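Arabinan endo-1,5-alpha-l-arabinosidase A (Cellvibrio cellulosa, PDB 1GYH) hydrolyses the alpha-1,5-linked arabinofuranosyl bonds of linear plant cell-wall arabinan, yielding almost exclusively arabinotriose, with a five-bladed beta-propeller. Local coordinates at residues A131-D136 with L151-L156; Q139-F144 with Q229-Y234; P194-K199 with Y203-S208; D68-K73 with D158-P163. All coordinates share one frame; numbering follows the deposited sequence.

Interaction 1: residues A131-D136 with L151-L156; sequences AIIADD and LKLFKL
Ile132 puts its CD1 methyl against a methyl of Leu156, CD1 to CD1 at 4.1 Å, the two side chains crossing at about a right angle. The strands they belong to are not neighbours: 140-144 runs between 131-134 and 151-155, and even the nearest CA atoms, those of Ile132 and Leu156, are 9.3 Å apart. Side chains therefore do all the bridging. In Ile132, CG1 sits beside the backbone N and opposite the carbonyl carbon (chi1 -51°), and CD1 at its end reaches the leucine; Val140 and Met142 of the intervening strand pack on the same isoleucine. The next residue along, Ile133, faces the other side of the sheet. There its CG2 comes within 4.3 Å of Leu153 CD1, a looser touch, where Val230 packs on Ile133 and Thr231 on Leu153, both from the loop after strand 221-227. No hydrogen bond joins the two segments. Apolar contacts of this kind, reaching over a middle strand on both faces of a twisted four-stranded antiparallel sheet, belong to the blade of a beta-propeller.

Interaction 2: residues Q139-F144 with Q229-Y234; sequences QVWMSF and QVTGPY
Tyr234 OH donates to the carbonyl O of Val230 at 2.7 Å, 29° out of the carbonyl plane, and so ties down the turn whose Val230 and Thr231 lie on the indole of Trp141. Both residues come to one face of the ring, each with a single methyl. Val230 CG1 stands over the five-membered ring, 4.0 Å from its centroid and 3.7 Å from Trp141 NE1; with chi1 at 73°, that methyl lies between the backbone N and the carbonyl carbon. Thr231 CG2 takes the six-membered ring, 4.1 Å from the centroid and nearest to Trp141 CH2 at 3.7 Å. These are CH-pi contacts, and no hydrogen bond crosses between the segments. The indole N-H is used elsewhere, on Asp135 OD2, which also receives Gln139 NE2, and this bond should limit rotation of the ring. Gln229 to Gly232 forms a type I turn, closed by Gly232 N to Gln229 O at 3.2 Å. A loop leaving one four-stranded sheet thus rests on the neighbouring one, the side-by-side packing of adjacent blades in a beta-propeller.

Interaction 3: residues P194-K199 with Y203-S208; sequences PFILRK and YYLFAS
Strands 194-199 and 203-208 run antiparallel, 155° between their directions and axes 4.6 Å apart at the closest, with Phe195-Phe206 and Leu197-Tyr204 as hydrogen-bonded pairs. Each pair makes two backbone bonds, such as Leu197 N to Tyr204 O at 2.9 Å. In the non-hydrogen-bonded pair Arg198-Tyr203, Arg198 lays its CD over the centre of the phenol ring, 3.8 Å from the centroid. The bend at chi2 (62°) folds the arginine chain over that ring, while the guanidinium is turned 42° to the ring plane; its NH1 goes on to a salt bridge with Asp136 and its NE to a hydrogen bond with Gly200 O. Ile196 CG2 meets the edge of the same ring at Tyr203 CD2, 3.9 Å away, and its CG1 meets Leu205 CD1. On the other face Leu197 CB touches Phe206 CE2 at 4.0 Å, and Lys199 O lies in the plane of the Tyr204 ring at its edge, 3.6 Å from CE1. The hairpin stands between two other sheets: Ile196 and Tyr203 pack on Ile133 of strand 131-134, Phe195 and Phe206 on strand 257-268, while strand 221-227 continues the sheet beyond 203-208.

Interaction 4: residues D68-K73 with D158-P163; sequences DIYQHK and DDLTRP
A methyl-on-imidazole contact, supplemented by a water bridge, joins His72 at the end of strand 63-72 to Leu160 in the loop after strand 151-155, linking two sheets of the propeller near the surface. Leu160 CD1 lies over one face of the His72 ring, 3.6 Å from its centroid and 18° off the normal, His72 CG being the closest ring atom at 3.5 Å. Lys73 CG covers the opposite face, which leaves the imidazole sandwiched between aliphatic groups. With CG opposite the backbone N (chi1 179°), the His72 ring is brought under the leucine methyl. The same leucine methyl approaches Tyr70 CE2 at 4.1 Å, the two side chains crossing at about a right angle. At the imidazole edge a water sits in the ring plane, 3.0 Å from His72 NE2, and it donates to Asp158 O at 2.8 Å. Polar and apolar duties are thus split by direction: the faces of the ring take hydrocarbon and its edge takes water. That implies a joint in which the solvent molecule spans the gap between NE2 and a loop carbonyl that do not meet directly.

Interaction 1 works within a single sheet, and interaction 3 within the next one, as a hairpin; interactions 2 and 4 tie that first sheet to its neighbours on either side, 2 through the loop 229-234 and 4 through strand 63-72. Interactions 1, 2 and 3 are buried, whereas 4 is partly exposed and uses a water. Only in interaction 3 do backbone hydrogen bonds cross between the segments; 1 relies on methyls, and 2 and 4 on methyls over aromatic faces. Polar links cross-connect them: a salt bridge joins 1 with 3, Asp68 OD2 to Ile132 N joins 4 with 1, and Lys155 NZ to Gln139 OE1 joins 1 with 2.

Interaction 1: residues A131-D136 with L151-L156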
loop_
_atom_site.group_PDB
_atom_site.type_symbol
_atom_site.label_atom_id
_atom_site.label_comp_id
_atom_site.label_asym_id
_atom_site.label_seq_id
_atom_site.Cartn_x
_atom_site.Cartn_y
_atom_site.Cartn_z
ATOM N N ALA A 131 -4.797 3.361 -0.244
ATOM C CA ALA A 131 -5.389 2.192 0.444
ATOM C C ALA A 131 -6.871 2.468 0.704
ATOM O O ALA A 131 -7.208 3.563 1.203
ATOM C CB ALA A 131 -4.645 1.851 1.722
ATOM N N ILE A 132 -7.753 1.516 0.370
ATOM C CA ILE A 132 -9.191 1.774 0.409
ATOM C C ILE A 132 -9.817 1.098 1.642
ATOM O O ILE A 132 -9.550 -0.067 1.886
ATOM C CB ILE A 132 -9.884 1.243 -0.864
ATOM C CG1 ILE A 132 -9.188 1.735 -2.174
ATOM C CG2 ILE A 132 -11.350 1.599 -0.870
ATOM C CD1 ILE A 132 -9.090 3.260 -2.323
ATOM N N ILE A 133 -10.665 1.825 2.361
ATOM C CA ILE A 133 -11.315 1.318 3.598
ATOM C C ILE A 133 -12.771 1.767 3.671
ATOM O O ILE A 133 -13.087 2.940 3.457
ATOM C CB ILE A 133 -10.542 1.742 4.876
ATOM C CG1 ILE A 133 -11.195 1.142 6.153
ATOM C CG2 ILE A 133 -10.487 3.298 5.039
ATOM C CD1 ILE A 133 -11.040 -0.388 6.233
ATOM N N ALA A 134 -13.677 0.837 3.971
ATOM C CA ALA A 134 -15.055 1.190 4.217
ATOM C C ALA A 134 -15.354 1.249 5.715
ATOM O O ALA A 134 -14.735 0.526 6.498
ATOM C CB ALA A 134 -15.993 0.219 3.558
ATOM N N ASP A 135 -16.324 2.093 6.074
ATOM C CA ASP A 135 -16.768 2.251 7.459
ATOM C C ASP A 135 -18.112 1.558 7.712
ATOM O O ASP A 135 -18.604 0.862 6.839
ATOM C CB ASP A 135 -16.724 3.738 7.898
ATOM C CG ASP A 135 -17.758 4.634 7.247
ATOM O OD1 ASP A 135 -18.808 4.166 6.723
ATOM O OD2 ASP A 135 -17.590 5.891 7.273
ATOM N N ASP A 136 -18.698 1.760 8.894
ATOM C CA ASP A 136 -19.959 1.116 9.249
ATOM C C ASP A 136 -21.203 1.872 8.757
ATOM O O ASP A 136 -22.328 1.455 9.050
ATOM C CB ASP A 136 -20.077 1.027 10.779
ATOM C CG ASP A 136 -19.257 -0.081 11.379
ATOM O OD1 ASP A 136 -18.603 -0.901 10.701
ATOM O OD2 ASP A 136 -19.201 -0.201 12.598
ATOM N N LEU A 151 0.251 11.590 6.072
ATOM C CA LEU A 151 -0.750 10.671 5.553
ATOM C C LEU A 151 -2.144 11.250 5.735
ATOM O O LEU A 151 -2.463 11.817 6.772
ATOM C CB LEU A 151 -0.608 9.300 6.211
ATOM C CG LEU A 151 0.787 8.731 6.371
ATOM C CD1 LEU A 151 0.769 7.304 6.930
ATOM C CD2 LEU A 151 1.566 8.761 4.999
ATOM N N LYS A 152 -2.957 11.118 4.697
ATOM C CA LYS A 152 -4.272 11.721 4.628
ATOM C C LYS A 152 -5.358 10.699 4.311
ATOM O O LYS A 152 -5.098 9.633 3.754
ATOM C CB LYS A 152 -4.356 12.795 3.519
ATOM C CG LYS A 152 -3.334 13.956 3.563
ATOM C CD LYS A 152 -3.667 14.964 4.589
ATOM C CE LYS A 152 -2.802 16.265 4.490
ATOM N NZ LYS A 152 -3.072 17.112 5.691
ATOM N N LEU A 153 -6.582 11.065 4.659
ATOM C CA LEU A 153 -7.769 10.266 4.425
ATOM C C LEU A 153 -8.850 11.138 3.857
ATOM O O LEU A 153 -9.128 12.186 4.409
ATOM C CB LEU A 153 -8.265 9.669 5.770
ATOM C CG LEU A 153 -9.435 8.703 5.691
ATOM C CD1 LEU A 153 -8.950 7.304 5.293
ATOM C CD2 LEU A 153 -10.289 8.668 7.026
ATOM N N PHE A 154 -9.500 10.742 2.770
ATOM C CA PHE A 154 -10.603 11.530 2.252
ATOM C C PHE A 154 -11.727 10.659 1.778
ATOM O O PHE A 154 -11.518 9.511 1.414
ATOM C CB PHE A 154 -10.199 12.543 1.121
ATOM C CG PHE A 154 -9.779 11.897 -0.171
ATOM C CD1 PHE A 154 -8.455 11.520 -0.362
ATOM C CD2 PHE A 154 -10.685 11.682 -1.199
ATOM C CE1 PHE A 154 -8.051 10.890 -1.506
ATOM C CE2 PHE A 154 -10.261 11.057 -2.402
ATOM C CZ PHE A 154 -8.940 10.666 -2.536
ATOM N N LYS A 155 -12.921 11.230 1.782
ATOM C CA LYS A 155 -14.112 10.488 1.361
ATOM C C LYS A 155 -14.266 10.367 -0.173
ATOM O O LYS A 155 -14.132 11.364 -0.926
ATOM C CB LYS A 155 -15.349 11.092 2.001
ATOM C CG LYS A 155 -16.606 10.201 1.883
ATOM C CD LYS A 155 -17.642 10.601 2.982
ATOM C CE LYS A 155 -18.628 11.575 2.544
ATOM N NZ LYS A 155 -19.579 11.971 3.726
ATOM N N LEU A 156 -14.514 9.142 -0.647
ATOM C CA LEU A 156 -14.672 8.881 -2.103
ATOM C C LEU A 156 -16.118 9.051 -2.530
ATOM O O LEU A 156 -17.033 8.899 -1.704
ATOM C CB LEU A 156 -14.201 7.471 -2.470
ATOM C CG LEU A 156 -12.674 7.316 -2.461
ATOM C CD1 LEU A 156 -12.274 5.863 -2.397
ATOM C CD2 LEU A 156 -12.047 8.017 -3.698
#

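Interaction 2: residues Q139-F144 with Q229-Y234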
loop_
_atom_site.group_PDB
_atom_site.type_symbol
_atom_site.label_atom_id
_atom_site.label_comp_id
_atom_site.label_asym_id
_atom_site.label_seq_id
_atom_site.Cartn_x
_atom_site.Cartn_y
_atom_site.Cartn_z
ATOM N N GLN A 139 -19.951 4.331 3.850
ATOM C CA GLN A 139 -19.015 5.271 3.197
ATOM C C GLN A 139 -17.702 4.557 2.881
ATOM O O GLN A 139 -17.311 3.620 3.592
ATOM C CB GLN A 139 -18.774 6.510 4.074
ATOM C CG GLN A 139 -20.050 7.282 4.409
ATOM C CD GLN A 139 -19.838 8.494 5.360
ATOM O OE1 GLN A 139 -20.274 9.605 5.041
ATOM N NE2 GLN A 139 -19.232 8.262 6.532
ATOM N N VAL A 140 -17.030 4.993 1.802
ATOM C CA VAL A 140 -15.740 4.435 1.402
ATOM C C VAL A 140 -14.714 5.565 1.346
ATOM O O VAL A 140 -15.020 6.664 0.877
ATOM C CB VAL A 140 -15.841 3.695 0.061
ATOM C CG1 VAL A 140 -14.521 3.053 -0.272
ATOM C CG2 VAL A 140 -16.906 2.610 0.134
ATOM N N TRP A 141 -13.536 5.287 1.881
ATOM C CA TRP A 141 -12.462 6.271 2.067
ATOM C C TRP A 141 -11.156 5.821 1.393
ATOM O O TRP A 141 -10.870 4.630 1.289
ATOM C CB TRP A 141 -12.209 6.497 3.571
ATOM C CG TRP A 141 -13.429 6.919 4.416
ATOM C CD1 TRP A 141 -14.424 6.097 4.920
ATOM C CD2 TRP A 141 -13.752 8.241 4.863
ATOM N NE1 TRP A 141 -15.340 6.839 5.619
ATOM C CE2 TRP A 141 -14.940 8.154 5.620
ATOM C CE3 TRP A 141 -13.144 9.502 4.709
ATOM C CZ2 TRP A 141 -15.541 9.273 6.199
ATOM C CZ3 TRP A 141 -13.728 10.597 5.275
ATOM C CH2 TRP A 141 -14.925 10.488 6.022
ATOM N N MET A 142 -10.348 6.794 0.955
ATOM C CA MET A 142 -8.960 6.526 0.568
ATOM C C MET A 142 -8.003 7.157 1.548
ATOM O O MET A 142 -8.131 8.356 1.881
ATOM C CB MET A 142 -8.690 7.073 -0.864
ATOM C CG MET A 142 -7.229 6.880 -1.307
ATOM S SD MET A 142 -6.818 7.545 -2.960
ATOM C CE MET A 142 -7.748 6.414 -4.010
ATOM N N SER A 143 -7.056 6.366 2.044
ATOM C CA SER A 143 -5.877 6.885 2.699
ATOM C C SER A 143 -4.714 6.852 1.701
ATOM O O SER A 143 -4.665 6.018 0.819
ATOM C CB SER A 143 -5.519 6.098 3.979
ATOM O OG SER A 143 -5.128 4.750 3.713
ATOM N N PHE A 144 -3.768 7.749 1.861
ATOM C CA PHE A 144 -2.589 7.764 0.994
ATOM C C PHE A 144 -1.504 8.642 1.605
ATOM O O PHE A 144 -1.738 9.357 2.592
ATOM C CB PHE A 144 -2.951 8.306 -0.416
ATOM C CG PHE A 144 -3.134 9.825 -0.452
ATOM C CD1 PHE A 144 -4.356 10.398 -0.107
ATOM C CD2 PHE A 144 -2.077 10.668 -0.817
ATOM C CE1 PHE A 144 -4.531 11.763 -0.119
ATOM C CE2 PHE A 144 -2.246 12.060 -0.827
ATOM C CZ PHE A 144 -3.452 12.609 -0.490
ATOM N N GLN A 229 -12.909 5.328 15.413
ATOM C CA GLN A 229 -13.520 5.728 14.134
ATOM C C GLN A 229 -12.484 5.769 13.013
ATOM O O GLN A 229 -11.292 5.972 13.258
ATOM C CB GLN A 229 -14.167 7.099 14.234
ATOM C CG GLN A 229 -15.160 7.235 15.389
ATOM C CD GLN A 229 -16.322 6.263 15.353
ATOM O OE1 GLN A 229 -16.945 5.981 16.408
ATOM N NE2 GLN A 229 -16.650 5.775 14.175
ATOM N N VAL A 230 -12.926 5.553 11.784
ATOM C CA VAL A 230 -11.968 5.474 10.675
ATOM C C VAL A 230 -11.194 6.812 10.454
ATOM O O VAL A 230 -10.051 6.777 9.997
ATOM C CB VAL A 230 -12.645 5.029 9.373
ATOM C CG1 VAL A 230 -13.499 6.136 8.786
ATOM C CG2 VAL A 230 -11.613 4.523 8.401
ATOM N N THR A 231 -11.831 7.923 10.825
ATOM C CA THR A 231 -11.309 9.273 10.679
ATOM C C THR A 231 -10.350 9.727 11.800
ATOM O O THR A 231 -9.971 10.907 11.834
ATOM C CB THR A 231 -12.455 10.290 10.562
ATOM O OG1 THR A 231 -13.410 10.124 11.634
ATOM C CG2 THR A 231 -13.277 10.089 9.335
ATOM N N GLY A 232 -10.002 8.833 12.732
ATOM C CA GLY A 232 -9.046 9.090 13.783
ATOM C C GLY A 232 -9.638 9.594 15.102
ATOM O O GLY A 232 -10.860 9.696 15.265
ATOM N N PRO A 233 -8.788 9.908 16.067
ATOM C CA PRO A 233 -7.318 9.793 15.956
ATOM C C PRO A 233 -6.782 8.397 16.222
ATOM O O PRO A 233 -7.294 7.683 17.103
ATOM C CB PRO A 233 -6.835 10.702 17.077
ATOM C CG PRO A 233 -7.954 10.533 18.199
ATOM C CD PRO A 233 -9.227 10.419 17.393
ATOM N N TYR A 234 -5.714 8.029 15.510
ATOM C CA TYR A 234 -5.006 6.785 15.687
ATOM C C TYR A 234 -3.923 6.955 16.749
ATOM O O TYR A 234 -2.996 7.790 16.599
ATOM C CB TYR A 234 -4.393 6.309 14.340
ATOM C CG TYR A 234 -5.460 5.896 13.327
ATOM C CD1 TYR A 234 -6.088 6.832 12.522
ATOM C CD2 TYR A 234 -5.856 4.553 13.199
ATOM C CE1 TYR A 234 -7.102 6.452 11.624
ATOM C CE2 TYR A 234 -6.870 4.173 12.326
ATOM C CZ TYR A 234 -7.480 5.111 11.522
ATOM O OH TYR A 234 -8.471 4.727 10.604
#

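Interaction 3: residues P194-K199 with Y203-S208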
loop_
_atom_site.group_PDB
_atom_site.type_symbol
_atom_site.label_atom_id
_atom_site.label_comp_id
_atom_site.label_asym_id
_atom_site.label_seq_id
_atom_site.Cartn_x
_atom_site.Cartn_y
_atom_site.Cartn_z
ATOM N N PRO A 194 0.200 4.192 4.029
ATOM C CA PRO A 194 -0.799 3.808 5.038
ATOM C C PRO A 194 -1.573 2.565 4.602
ATOM O O PRO A 194 -1.818 2.334 3.407
ATOM C CB PRO A 194 -1.757 4.970 5.062
ATOM C CG PRO A 194 -1.686 5.546 3.645
ATOM C CD PRO A 194 -0.180 5.421 3.308
ATOM N N PHE A 195 -2.007 1.773 5.588
ATOM C CA PHE A 195 -2.962 0.707 5.277
ATOM C C PHE A 195 -3.856 0.527 6.493
ATOM O O PHE A 195 -3.339 0.474 7.607
ATOM C CB PHE A 195 -2.261 -0.608 4.892
ATOM C CG PHE A 195 -3.224 -1.627 4.323
ATOM C CD1 PHE A 195 -4.000 -2.438 5.172
ATOM C CD2 PHE A 195 -3.446 -1.697 2.960
ATOM C CE1 PHE A 195 -4.925 -3.338 4.645
ATOM C CE2 PHE A 195 -4.334 -2.586 2.419
ATOM C CZ PHE A 195 -5.087 -3.430 3.260
ATOM N N ILE A 196 -5.174 0.520 6.287
ATOM C CA ILE A 196 -6.110 0.366 7.397
ATOM C C ILE A 196 -6.853 -0.988 7.381
ATOM O O ILE A 196 -7.437 -1.386 6.369
ATOM C CB ILE A 196 -7.079 1.516 7.430
ATOM C CG1 ILE A 196 -6.296 2.860 7.528
ATOM C CG2 ILE A 196 -8.077 1.361 8.630
ATOM C CD1 ILE A 196 -7.082 4.104 7.275
ATOM N N LEU A 197 -6.844 -1.659 8.536
ATOM C CA LEU A 197 -7.607 -2.911 8.720
ATOM C C LEU A 197 -8.566 -2.769 9.902
ATOM O O LEU A 197 -8.179 -2.373 10.982
ATOM C CB LEU A 197 -6.675 -4.111 8.942
ATOM C CG LEU A 197 -7.352 -5.511 9.167
ATOM C CD1 LEU A 197 -7.782 -6.087 7.870
ATOM C CD2 LEU A 197 -6.391 -6.488 9.903
ATOM N N ARG A 198 -9.831 -3.101 9.679
ATOM C CA ARG A 198 -10.829 -3.188 10.761
ATOM C C ARG A 198 -10.671 -4.512 11.448
ATOM O O ARG A 198 -10.684 -5.539 10.794
ATOM C CB ARG A 198 -12.245 -3.080 10.182
ATOM C CG ARG A 198 -13.369 -3.097 11.246
ATOM C CD ARG A 198 -13.335 -1.952 12.234
ATOM N NE ARG A 198 -14.447 -2.136 13.179
ATOM C CZ ARG A 198 -15.702 -1.893 12.881
ATOM N NH1 ARG A 198 -16.013 -1.357 11.703
ATOM N NH2 ARG A 198 -16.662 -2.173 13.766
ATOM N N LYS A 199 -10.510 -4.489 12.770
ATOM C CA LYS A 199 -10.494 -5.718 13.609
ATOM C C LYS A 199 -11.153 -5.451 14.972
ATOM O O LYS A 199 -10.723 -4.563 15.733
ATOM C CB LYS A 199 -9.051 -6.212 13.760
ATOM C CG LYS A 199 -8.854 -7.380 14.758
ATOM C CD LYS A 199 -9.182 -8.729 14.136
ATOM C CE LYS A 199 -9.061 -9.860 15.172
ATOM N NZ LYS A 199 -9.081 -11.183 14.438
ATOM N N TYR A 203 -10.221 0.363 14.211
ATOM C CA TYR A 203 -9.496 0.465 12.954
ATOM C C TYR A 203 -8.005 0.528 13.278
ATOM O O TYR A 203 -7.591 1.316 14.129
ATOM C CB TYR A 203 -9.904 1.709 12.175
ATOM C CG TYR A 203 -11.299 1.665 11.636
ATOM C CD1 TYR A 203 -12.381 2.022 12.444
ATOM C CD2 TYR A 203 -11.565 1.228 10.339
ATOM C CE1 TYR A 203 -13.686 1.965 11.960
ATOM C CE2 TYR A 203 -12.857 1.156 9.860
ATOM C CZ TYR A 203 -13.913 1.537 10.668
ATOM O OH TYR A 203 -15.210 1.470 10.212
ATOM N N TYR A 204 -7.210 -0.294 12.611
ATOM C CA TYR A 204 -5.757 -0.281 12.805
ATOM C C TYR A 204 -5.061 0.327 11.574
ATOM O O TYR A 204 -5.221 -0.175 10.467
ATOM C CB TYR A 204 -5.186 -1.670 13.078
ATOM C CG TYR A 204 -5.676 -2.235 14.413
ATOM C CD1 TYR A 204 -6.954 -2.779 14.529
ATOM C CD2 TYR A 204 -4.878 -2.184 15.550
ATOM C CE1 TYR A 204 -7.405 -3.291 15.761
ATOM C CE2 TYR A 204 -5.349 -2.678 16.802
ATOM C CZ TYR A 204 -6.592 -3.228 16.890
ATOM O OH TYR A 204 -7.052 -3.685 18.120
ATOM N N LEU A 205 -4.273 1.372 11.819
ATOM C CA LEU A 205 -3.484 2.059 10.768
ATOM C C LEU A 205 -2.073 1.559 10.846
ATOM O O LEU A 205 -1.380 1.770 11.865
ATOM C CB LEU A 205 -3.524 3.582 10.960
ATOM C CG LEU A 205 -2.549 4.405 10.068
ATOM C CD1 LEU A 205 -2.812 4.161 8.631
ATOM C CD2 LEU A 205 -2.680 5.866 10.410
ATOM N N PHE A 206 -1.654 0.868 9.793
ATOM C CA PHE A 206 -0.284 0.470 9.618
ATOM C C PHE A 206 0.441 1.533 8.734
ATOM O O PHE A 206 -0.144 2.062 7.813
ATOM C CB PHE A 206 -0.199 -0.887 8.885
ATOM C CG PHE A 206 -0.885 -2.033 9.607
ATOM C CD1 PHE A 206 -0.204 -2.805 10.517
ATOM C CD2 PHE A 206 -2.212 -2.335 9.352
ATOM C CE1 PHE A 206 -0.848 -3.838 11.203
ATOM C CE2 PHE A 206 -2.852 -3.382 10.042
ATOM C CZ PHE A 206 -2.162 -4.132 10.931
ATOM N N ALA A 207 1.707 1.778 9.020
ATOM C CA ALA A 207 2.527 2.715 8.256
ATOM C C ALA A 207 3.970 2.268 8.258
ATOM O O ALA A 207 4.436 1.567 9.167
ATOM C CB ALA A 207 2.412 4.137 8.853
ATOM N N SER A 208 4.682 2.671 7.194
ATOM C CA SER A 208 6.090 2.363 7.035
ATOM C C SER A 208 6.915 3.578 7.469
ATOM O O SER A 208 6.650 4.687 7.039
ATOM C CB SER A 208 6.361 1.953 5.579
ATOM O OG SER A 208 5.751 0.708 5.230
#

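Interaction 4: residues D68-K73 with D158-P163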
loop_
_atom_site.group_PDB
_atom_site.type_symbol
_atom_site.label_atom_id
_atom_site.label_comp_id
_atom_site.label_asym_id
_atom_site.label_seq_id
_atom_site.Cartn_x
_atom_site.Cartn_y
_atom_site.Cartn_z
ATOM N N ASP A 68 -3.365 -0.559 -4.962
ATOM C CA ASP A 68 -4.335 -1.176 -4.039
ATOM C C ASP A 68 -5.432 -1.855 -4.823
ATOM O O ASP A 68 -5.928 -1.305 -5.854
ATOM C CB ASP A 68 -4.929 -0.160 -3.026
ATOM C CG ASP A 68 -5.506 -0.858 -1.777
ATOM O OD1 ASP A 68 -4.859 -1.777 -1.229
ATOM O OD2 ASP A 68 -6.577 -0.542 -1.260
ATOM N N ILE A 69 -5.811 -3.061 -4.372
ATOM C CA ILE A 69 -6.927 -3.780 -5.014
ATOM C C ILE A 69 -8.134 -3.801 -4.063
ATOM O O ILE A 69 -7.970 -4.060 -2.850
ATOM C CB ILE A 69 -6.463 -5.191 -5.510
ATOM C CG1 ILE A 69 -7.566 -5.902 -6.290
ATOM C CG2 ILE A 69 -6.020 -6.099 -4.351
ATOM C CD1 ILE A 69 -7.841 -5.280 -7.687
ATOM N N TYR A 70 -9.323 -3.490 -4.605
ATOM C CA TYR A 70 -10.546 -3.382 -3.823
ATOM C C TYR A 70 -11.729 -3.906 -4.609
ATOM O O TYR A 70 -11.966 -3.474 -5.737
ATOM C CB TYR A 70 -10.800 -1.930 -3.433
ATOM C CG TYR A 70 -11.937 -1.723 -2.429
ATOM C CD1 TYR A 70 -11.780 -2.064 -1.073
ATOM C CD2 TYR A 70 -13.148 -1.162 -2.832
ATOM C CE1 TYR A 70 -12.829 -1.886 -0.158
ATOM C CE2 TYR A 70 -14.181 -0.960 -1.930
ATOM C CZ TYR A 70 -14.023 -1.323 -0.586
ATOM O OH TYR A 70 -15.096 -1.143 0.319
ATOM N N GLN A 71 -12.476 -4.846 -4.010
ATOM C CA GLN A 71 -13.710 -5.369 -4.594
ATOM C C GLN A 71 -14.961 -4.582 -4.111
ATOM O O GLN A 71 -15.136 -4.321 -2.900
ATOM C CB GLN A 71 -13.865 -6.871 -4.274
ATOM C CG GLN A 71 -12.744 -7.716 -4.867
ATOM C CD GLN A 71 -12.988 -9.195 -4.849
ATOM O OE1 GLN A 71 -14.079 -9.649 -5.221
ATOM N NE2 GLN A 71 -11.950 -9.975 -4.469
ATOM N N HIS A 72 -15.817 -4.208 -5.052
ATOM C CA HIS A 72 -16.974 -3.348 -4.791
ATOM C C HIS A 72 -18.034 -3.573 -5.850
ATOM O O HIS A 72 -17.757 -3.409 -7.038
ATOM C CB HIS A 72 -16.554 -1.883 -4.833
ATOM C CG HIS A 72 -17.672 -0.909 -4.599
ATOM N ND1 HIS A 72 -18.136 -0.592 -3.340
ATOM C CD2 HIS A 72 -18.393 -0.152 -5.468
ATOM C CE1 HIS A 72 -19.106 0.303 -3.442
ATOM N NE2 HIS A 72 -19.286 0.586 -4.723
ATOM N N LYS A 73 -19.244 -3.942 -5.414
ATOM C CA LYS A 73 -20.398 -4.231 -6.283
ATOM C C LYS A 73 -20.067 -5.093 -7.513
ATOM O O LYS A 73 -20.503 -4.796 -8.623
ATOM C CB LYS A 73 -21.124 -2.941 -6.716
ATOM C CG LYS A 73 -21.742 -2.104 -5.581
ATOM C CD LYS A 73 -22.501 -0.901 -6.117
ATOM C CE LYS A 73 -22.700 0.176 -5.076
ATOM N NZ LYS A 73 -23.714 -0.219 -4.072
ATOM N N ASP A 158 -19.531 8.242 -5.045
ATOM C CA ASP A 158 -20.349 7.038 -5.205
ATOM C C ASP A 158 -19.766 5.999 -6.158
ATOM O O ASP A 158 -19.960 4.794 -5.908
ATOM C CB ASP A 158 -21.778 7.387 -5.639
ATOM C CG ASP A 158 -22.649 7.920 -4.489
ATOM O OD1 ASP A 158 -22.198 8.039 -3.322
ATOM O OD2 ASP A 158 -23.831 8.235 -4.685
ATOM N N ASP A 159 -19.033 6.417 -7.219
ATOM C CA ASP A 159 -18.401 5.416 -8.127
ATOM C C ASP A 159 -16.980 5.053 -7.769
ATOM O O ASP A 159 -16.353 4.305 -8.525
ATOM C CB ASP A 159 -18.343 5.741 -9.656
ATOM C CG ASP A 159 -19.464 6.651 -10.125
ATOM O OD1 ASP A 159 -20.555 6.076 -10.208
ATOM O OD2 ASP A 159 -19.421 7.868 -10.457
ATOM N N LEU A 160 -16.482 5.591 -6.665
ATOM C CA LEU A 160 -15.113 5.369 -6.177
ATOM C C LEU A 160 -13.988 5.860 -7.134
ATOM O O LEU A 160 -12.839 5.370 -7.061
ATOM C CB LEU A 160 -14.866 3.912 -5.799
ATOM C CG LEU A 160 -15.954 3.197 -4.994
ATOM C CD1 LEU A 160 -15.511 1.793 -4.673
ATOM C CD2 LEU A 160 -16.300 3.900 -3.747
ATOM N N THR A 161 -14.287 6.848 -7.970
ATOM C CA THR A 161 -13.259 7.361 -8.911
ATOM C C THR A 161 -12.722 8.764 -8.619
ATOM O O THR A 161 -11.729 9.156 -9.225
ATOM C CB THR A 161 -13.778 7.317 -10.366
ATOM O OG1 THR A 161 -14.900 8.189 -10.503
ATOM C CG2 THR A 161 -14.299 5.911 -10.733
ATOM N N ARG A 162 -13.394 9.517 -7.745
ATOM C CA ARG A 162 -12.972 10.863 -7.383
ATOM C C ARG A 162 -13.373 11.180 -5.935
ATOM O O ARG A 162 -14.255 10.507 -5.377
ATOM C CB ARG A 162 -13.618 11.918 -8.318
ATOM C CG ARG A 162 -12.644 12.403 -9.507
ATOM C CD ARG A 162 -13.094 11.854 -10.726
ATOM N NE ARG A 162 -12.392 12.084 -11.998
ATOM C CZ ARG A 162 -11.711 11.151 -12.664
ATOM N NH1 ARG A 162 -11.426 9.978 -12.082
ATOM N NH2 ARG A 162 -11.261 11.395 -13.906
ATOM N N PRO A 163 -12.793 12.231 -5.347
ATOM C CA PRO A 163 -13.259 12.703 -4.022
ATOM C C PRO A 163 -14.757 13.032 -4.045
ATOM O O PRO A 163 -15.236 13.602 -5.041
ATOM C CB PRO A 163 -12.431 13.970 -3.775
ATOM C CG PRO A 163 -11.172 13.772 -4.663
ATOM C CD PRO A 163 -11.680 13.056 -5.874
HETATM O O HOH W 1 -20.975 2.288 -6.529
#